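Long-range contact in SAM-dependent methyltransferase (Anabaena variabilis ATCC 29413, PDB 3GGD), which probably transfers methyl groups from S-adenosylmethionine to a substrate not yet identified, and is seen here with the by-product S-adenosylhomocysteine bound: residues M159-F172 with P196-F208. Sequence-based numbering, arbitrary orientation. Where two conformers were deposited one is given.
With SO4 (sulfate ion), chain G.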
loop_
_atom_site.group_PDB
_atom_site.type_symbol
_atom_site.label_atom_id
_atom_site.label_comp_id
_atom_site.label_asym_id
_atom_site.label_seq_id
_atom_site.Cartn_x
_atom_site.Cartn_y
_atom_site.Cartn_z
HETATM N N MSE A 159 6.889 11.029 -3.190
HETATM C CA MSE A 159 6.227 9.798 -2.802
HETATM C C MSE A 159 7.247 8.735 -2.507
HETATM O O MSE A 159 8.121 8.469 -3.333
HETATM C CB MSE A 159 5.313 9.253 -3.915
HETATM C CG MSE A 159 4.795 7.896 -3.590
HETATM SE SE MSE A 159 3.292 7.298 -4.666
HETATM C CE MSE A 159 4.073 7.418 -6.452
ATOM N N TYR A 160 7.098 8.115 -1.340
ATOM C CA TYR A 160 7.788 6.885 -1.053
ATOM C C TYR A 160 6.759 5.768 -1.215
ATOM O O TYR A 160 5.670 5.839 -0.639
ATOM C CB TYR A 160 8.288 6.824 0.393
ATOM C CG TYR A 160 8.851 5.436 0.784
ATOM C CD1 TYR A 160 10.170 5.089 0.515
ATOM C CD2 TYR A 160 8.055 4.489 1.432
ATOM C CE1 TYR A 160 10.684 3.850 0.909
ATOM C CE2 TYR A 160 8.554 3.239 1.813
ATOM C CZ TYR A 160 9.870 2.935 1.544
ATOM O OH TYR A 160 10.351 1.734 1.971
ATOM N N LEU A 161 7.102 4.762 -2.008
ATOM C CA LEU A 161 6.270 3.561 -2.093
ATOM C C LEU A 161 7.131 2.295 -1.943
ATOM O O LEU A 161 8.305 2.263 -2.322
ATOM C CB LEU A 161 5.458 3.486 -3.377
ATOM C CG LEU A 161 6.155 3.170 -4.722
ATOM C CD1 LEU A 161 5.036 2.829 -5.804
ATOM C CD2 LEU A 161 7.031 4.302 -5.174
ATOM N N ILE A 162 6.528 1.287 -1.311
ATOM C CA ILE A 162 7.141 -0.031 -1.149
ATOM C C ILE A 162 6.050 -1.043 -1.556
ATOM O O ILE A 162 4.896 -0.963 -1.129
ATOM C CB ILE A 162 7.730 -0.240 0.269
ATOM C CG1 ILE A 162 8.420 -1.618 0.332
ATOM C CG2 ILE A 162 6.627 -0.010 1.397
ATOM C CD1 ILE A 162 9.155 -1.955 1.667
ATOM N N GLU A 163 6.431 -1.930 -2.465
ATOM C CA GLU A 163 5.521 -2.856 -3.102
ATOM C C GLU A 163 6.156 -4.243 -3.126
ATOM O O GLU A 163 7.346 -4.387 -2.876
ATOM C CB GLU A 163 5.267 -2.379 -4.551
ATOM C CG GLU A 163 4.564 -1.032 -4.634
ATOM C CD GLU A 163 3.161 -1.054 -4.065
ATOM O OE1 GLU A 163 2.536 -2.152 -4.086
ATOM O OE2 GLU A 163 2.694 0.017 -3.556
ATOM N N LEU A 164 5.362 -5.259 -3.435
ATOM C CA LEU A 164 5.918 -6.585 -3.665
ATOM C C LEU A 164 6.552 -6.515 -5.033
ATOM O O LEU A 164 5.959 -5.951 -5.956
ATOM C CB LEU A 164 4.849 -7.671 -3.564
ATOM C CG LEU A 164 4.138 -7.759 -2.190
ATOM C CD1 LEU A 164 3.251 -9.019 -2.060
ATOM C CD2 LEU A 164 5.133 -7.697 -1.032
ATOM N N GLY A 165 7.760 -7.053 -5.145
ATOM C CA GLY A 165 8.542 -6.938 -6.354
ATOM C C GLY A 165 8.695 -8.238 -7.127
ATOM O O GLY A 165 8.004 -9.239 -6.869
ATOM N N THR A 166 9.576 -8.196 -8.116
ATOM C CA THR A 166 9.886 -9.365 -8.936
ATOM C C THR A 166 10.218 -10.511 -7.994
ATOM O O THR A 166 10.956 -10.340 -7.000
ATOM C CB THR A 166 11.088 -9.083 -9.861
ATOM O OG1 THR A 166 10.771 -7.933 -10.640
ATOM C CG2 THR A 166 11.402 -10.281 -10.787
ATOM N N GLY A 167 9.650 -11.665 -8.291
ATOM C CA GLY A 167 9.859 -12.824 -7.437
ATOM C C GLY A 167 8.692 -13.063 -6.511
ATOM O O GLY A 167 8.581 -14.113 -5.919
ATOM N N CYS A 168 7.787 -12.103 -6.420
ATOM C CA CYS A 168 6.636 -12.248 -5.525
ATOM C C CYS A 168 5.869 -13.560 -5.723
ATOM O O CYS A 168 5.580 -14.269 -4.760
ATOM C CB CYS A 168 5.667 -11.072 -5.716
ATOM S SG CYS A 168 4.064 -11.269 -4.775
ATOM N N ILE A 169 5.493 -13.843 -6.968
ATOM C CA ILE A 169 4.653 -15.012 -7.273
ATOM C C ILE A 169 5.441 -16.311 -7.042
ATOM O O ILE A 169 4.904 -17.255 -6.480
ATOM C CB ILE A 169 4.017 -14.910 -8.709
ATOM C CG1 ILE A 169 3.128 -13.641 -8.821
ATOM C CG2 ILE A 169 3.264 -16.204 -9.115
ATOM C CD1 ILE A 169 2.029 -13.466 -7.777
ATOM N N ASP A 170 6.706 -16.350 -7.457
ATOM C CA ASP A 170 7.545 -17.490 -7.155
ATOM C C ASP A 170 7.681 -17.733 -5.640
ATOM O O ASP A 170 7.687 -18.854 -5.175
ATOM C CB ASP A 170 8.939 -17.270 -7.702
ATOM C CG ASP A 170 9.023 -17.419 -9.227
ATOM O OD1 ASP A 170 8.079 -17.943 -9.878
ATOM O OD2 ASP A 170 10.076 -17.006 -9.763
ATOM N N PHE A 171 7.840 -16.662 -4.889
ATOM C CA PHE A 171 7.967 -16.750 -3.454
ATOM C C PHE A 171 6.753 -17.470 -2.851
ATOM O O PHE A 171 6.894 -18.430 -2.092
ATOM C CB PHE A 171 8.087 -15.341 -2.854
ATOM C CG PHE A 171 8.069 -15.331 -1.353
ATOM C CD1 PHE A 171 9.239 -15.508 -0.634
ATOM C CD2 PHE A 171 6.877 -15.177 -0.671
ATOM C CE1 PHE A 171 9.217 -15.516 0.758
ATOM C CE2 PHE A 171 6.847 -15.201 0.706
ATOM C CZ PHE A 171 8.037 -15.380 1.419
ATOM N N PHE A 172 5.561 -17.004 -3.204
ATOM C CA PHE A 172 4.351 -17.621 -2.666
ATOM C C PHE A 172 4.125 -19.049 -3.181
ATOM O O PHE A 172 3.712 -19.929 -2.425
ATOM C CB PHE A 172 3.128 -16.738 -2.886
ATOM C CG PHE A 172 3.086 -15.557 -1.987
ATOM C CD1 PHE A 172 2.982 -15.729 -0.619
ATOM C CD2 PHE A 172 3.139 -14.276 -2.498
ATOM C CE1 PHE A 172 2.972 -14.656 0.215
ATOM C CE2 PHE A 172 3.122 -13.164 -1.663
ATOM C CZ PHE A 172 3.024 -13.339 -0.313
ATOM N N PRO A 196 -2.059 -10.993 -4.993
ATOM C CA PRO A 196 -0.817 -10.240 -4.931
ATOM C C PRO A 196 -0.260 -10.173 -6.340
ATOM O O PRO A 196 -0.521 -11.069 -7.152
ATOM C CB PRO A 196 0.085 -11.110 -4.041
ATOM C CG PRO A 196 -0.399 -12.483 -4.264
ATOM C CD PRO A 196 -1.899 -12.367 -4.490
ATOM N N GLY A 197 0.524 -9.135 -6.613
ATOM C CA GLY A 197 1.174 -8.990 -7.905
ATOM C C GLY A 197 2.582 -8.456 -7.747
ATOM O O GLY A 197 3.189 -8.568 -6.669
ATOM N N ILE A 198 3.081 -7.851 -8.832
ATOM C CA ILE A 198 4.488 -7.413 -8.975
ATOM C C ILE A 198 4.578 -5.934 -9.401
ATOM O O ILE A 198 3.920 -5.558 -10.360
ATOM C CB ILE A 198 5.174 -8.273 -10.087
ATOM C CG1 ILE A 198 5.071 -9.782 -9.778
ATOM C CG2 ILE A 198 6.654 -7.873 -10.295
ATOM C CD1 ILE A 198 5.212 -10.691 -11.026
ATOM N N PHE A 199 5.391 -5.110 -8.721
ATOM C CA PHE A 199 5.637 -3.738 -9.138
ATOM C C PHE A 199 7.157 -3.536 -9.209
ATOM O O PHE A 199 7.882 -3.895 -8.273
ATOM C CB PHE A 199 4.977 -2.744 -8.180
ATOM C CG PHE A 199 4.882 -1.360 -8.728
ATOM C CD1 PHE A 199 5.911 -0.453 -8.526
ATOM C CD2 PHE A 199 3.788 -0.975 -9.465
ATOM C CE1 PHE A 199 5.840 0.812 -9.033
ATOM C CE2 PHE A 199 3.697 0.303 -10.003
ATOM C CZ PHE A 199 4.716 1.204 -9.770
ATOM N N THR A 200 7.634 -2.975 -10.315
ATOM C CA THR A 200 9.061 -2.861 -10.593
ATOM C C THR A 200 9.527 -1.447 -10.967
ATOM O O THR A 200 8.710 -0.519 -11.194
ATOM C CB THR A 200 9.406 -3.741 -11.799
ATOM O OG1 THR A 200 8.860 -3.134 -12.968
ATOM C CG2 THR A 200 8.831 -5.181 -11.674
ATOM N N ALA A 201 10.843 -1.293 -11.090
ATOM C CA ALA A 201 11.448 -0.055 -11.560
ATOM C C ALA A 201 10.876 0.258 -12.930
ATOM O O ALA A 201 10.661 1.419 -13.278
ATOM C CB ALA A 201 13.005 -0.188 -11.660
ATOM N N GLU A 202 10.642 -0.764 -13.738
ATOM C CA GLU A 202 10.102 -0.528 -15.078
ATOM C C GLU A 202 8.660 -0.009 -14.999
ATOM O O GLU A 202 8.236 0.724 -15.877
ATOM C CB GLU A 202 10.183 -1.768 -15.969
ATOM C CG GLU A 202 11.612 -2.177 -16.348
ATOM C CD GLU A 202 12.452 -2.716 -15.137
ATOM O OE1 GLU A 202 11.880 -3.249 -14.121
ATOM O OE2 GLU A 202 13.703 -2.573 -15.203
ATOM N N ASP A 203 7.923 -0.369 -13.948
ATOM C CA ASP A 203 6.583 0.182 -13.759
ATOM C C ASP A 203 6.627 1.669 -13.395
ATOM O O ASP A 203 5.692 2.397 -13.705
ATOM C CB ASP A 203 5.769 -0.595 -12.706
ATOM C CG ASP A 203 5.350 -1.989 -13.190
ATOM O OD1 ASP A 203 4.868 -2.137 -14.347
ATOM O OD2 ASP A 203 5.498 -2.946 -12.392
ATOM N N ILE A 204 7.676 2.112 -12.697
ATOM C CA ILE A 204 7.825 3.543 -12.382
ATOM C C ILE A 204 7.976 4.300 -13.719
ATOM O O ILE A 204 7.348 5.308 -13.925
ATOM C CB ILE A 204 9.033 3.865 -11.497
ATOM C CG1 ILE A 204 8.921 3.201 -10.117
ATOM C CG2 ILE A 204 9.204 5.408 -11.382
ATOM C CD1 ILE A 204 7.794 3.688 -9.270
ATOM N N GLU A 205 8.785 3.794 -14.625
ATOM C CA GLU A 205 8.926 4.422 -15.939
ATOM C C GLU A 205 7.637 4.391 -16.767
ATOM O O GLU A 205 7.314 5.350 -17.481
ATOM C CB GLU A 205 10.059 3.770 -16.720
ATOM C CG GLU A 205 10.241 4.302 -18.143
ATOM C CD GLU A 205 10.599 5.804 -18.212
ATOM O OE1 GLU A 205 11.164 6.353 -17.246
ATOM O OE2 GLU A 205 10.348 6.434 -19.264
ATOM N N LEU A 206 6.892 3.294 -16.666
ATOM C CA LEU A 206 5.684 3.094 -17.449
ATOM C C LEU A 206 4.599 4.058 -16.983
ATOM O O LEU A 206 3.998 4.734 -17.813
ATOM C CB LEU A 206 5.190 1.637 -17.336
ATOM C CG LEU A 206 3.905 1.220 -18.051
ATOM C CD1 LEU A 206 3.963 1.454 -19.580
ATOM C CD2 LEU A 206 3.573 -0.273 -17.774
ATOM N N TYR A 207 4.337 4.109 -15.676
ATOM C CA TYR A 207 3.248 4.928 -15.152
ATOM C C TYR A 207 3.633 6.349 -14.795
ATOM O O TYR A 207 2.744 7.233 -14.748
ATOM C CB TYR A 207 2.546 4.256 -13.941
ATOM C CG TYR A 207 2.004 2.896 -14.313
ATOM C CD1 TYR A 207 1.016 2.769 -15.272
ATOM C CD2 TYR A 207 2.559 1.728 -13.770
ATOM C CE1 TYR A 207 0.559 1.512 -15.678
ATOM C CE2 TYR A 207 2.114 0.455 -14.164
ATOM C CZ TYR A 207 1.122 0.355 -15.110
ATOM O OH TYR A 207 0.692 -0.890 -15.491
ATOM N N PHE A 208 4.928 6.573 -14.568
ATOM C CA PHE A 208 5.435 7.869 -14.149
ATOM C C PHE A 208 6.623 8.323 -14.958
ATOM O O PHE A 208 7.667 8.647 -14.419
ATOM C CB PHE A 208 5.832 7.836 -12.672
ATOM C CG PHE A 208 4.712 7.398 -11.743
ATOM C CD1 PHE A 208 3.675 8.264 -11.420
ATOM C CD2 PHE A 208 4.718 6.125 -11.172
ATOM C CE1 PHE A 208 2.633 7.847 -10.569
ATOM C CE2 PHE A 208 3.693 5.712 -10.324
ATOM C CZ PHE A 208 2.646 6.574 -10.017
HETATM S S SO4 G . 7.351 -13.488 -10.169
HETATM O O1 SO4 G . 7.684 -14.339 -9.024
HETATM O O2 SO4 G . 7.192 -14.298 -11.388
HETATM O O3 SO4 G . 8.333 -12.384 -10.322
HETATM O O4 SO4 G . 6.037 -12.882 -9.930
HETATM O O HOH W 1 10.739 -5.511 -8.361
#
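A single direct hydrogen bond, Phe199 N to Leu164 O at 2.9 Å, ties together two segments whose other contacts are mainly packing, with a water bridging them beside it. Water 1 accepts from Thr166 N and donates to Phe199 O. From this tie the Phe199 side chain runs back along strand 158-164. Its CB meets Glu163 CB at 3.7 Å, and CG anti to the backbone N (chi1 -165°) sends the ring along the strand, bringing CE1 3.9 Å from Leu161 CD1. Asp203 CB lies over one face of the ring, toward the rim, and Ile204 CD1 sits at its edge. Glu163 lends the contact its aliphatic part; its carboxylate turns elsewhere, held by the backbone N-H groups of Gly133, Phe134 and His135. Further along, Met159, a selenomethionine, bends at chi3 (58°) to bring CE within 3.9 Å of Phe208 CZ. In this Rossmann-like methyltransferase fold, 158-164 is the fifth strand in sequence, between parallel strand 127-131 and antiparallel strand 237-244, and helix 201-207 packs over one side of the sheet. A capping box starts that helix: Asp203 N donates to Thr200 OG1, and Thr200 N returns a bond to Asp203 OD2. Beyond the strand, a type II turn from Gly165 to Cys168 leads into the next helix, whose start packs on Pro196, with CB 4.0 Å from Cys168 SG and CG 4.3 Å from Phe172 CD2. A sulfate, probably from the crystallisation liquor, accepts from Ile169 N and Asp170 N at this helix start.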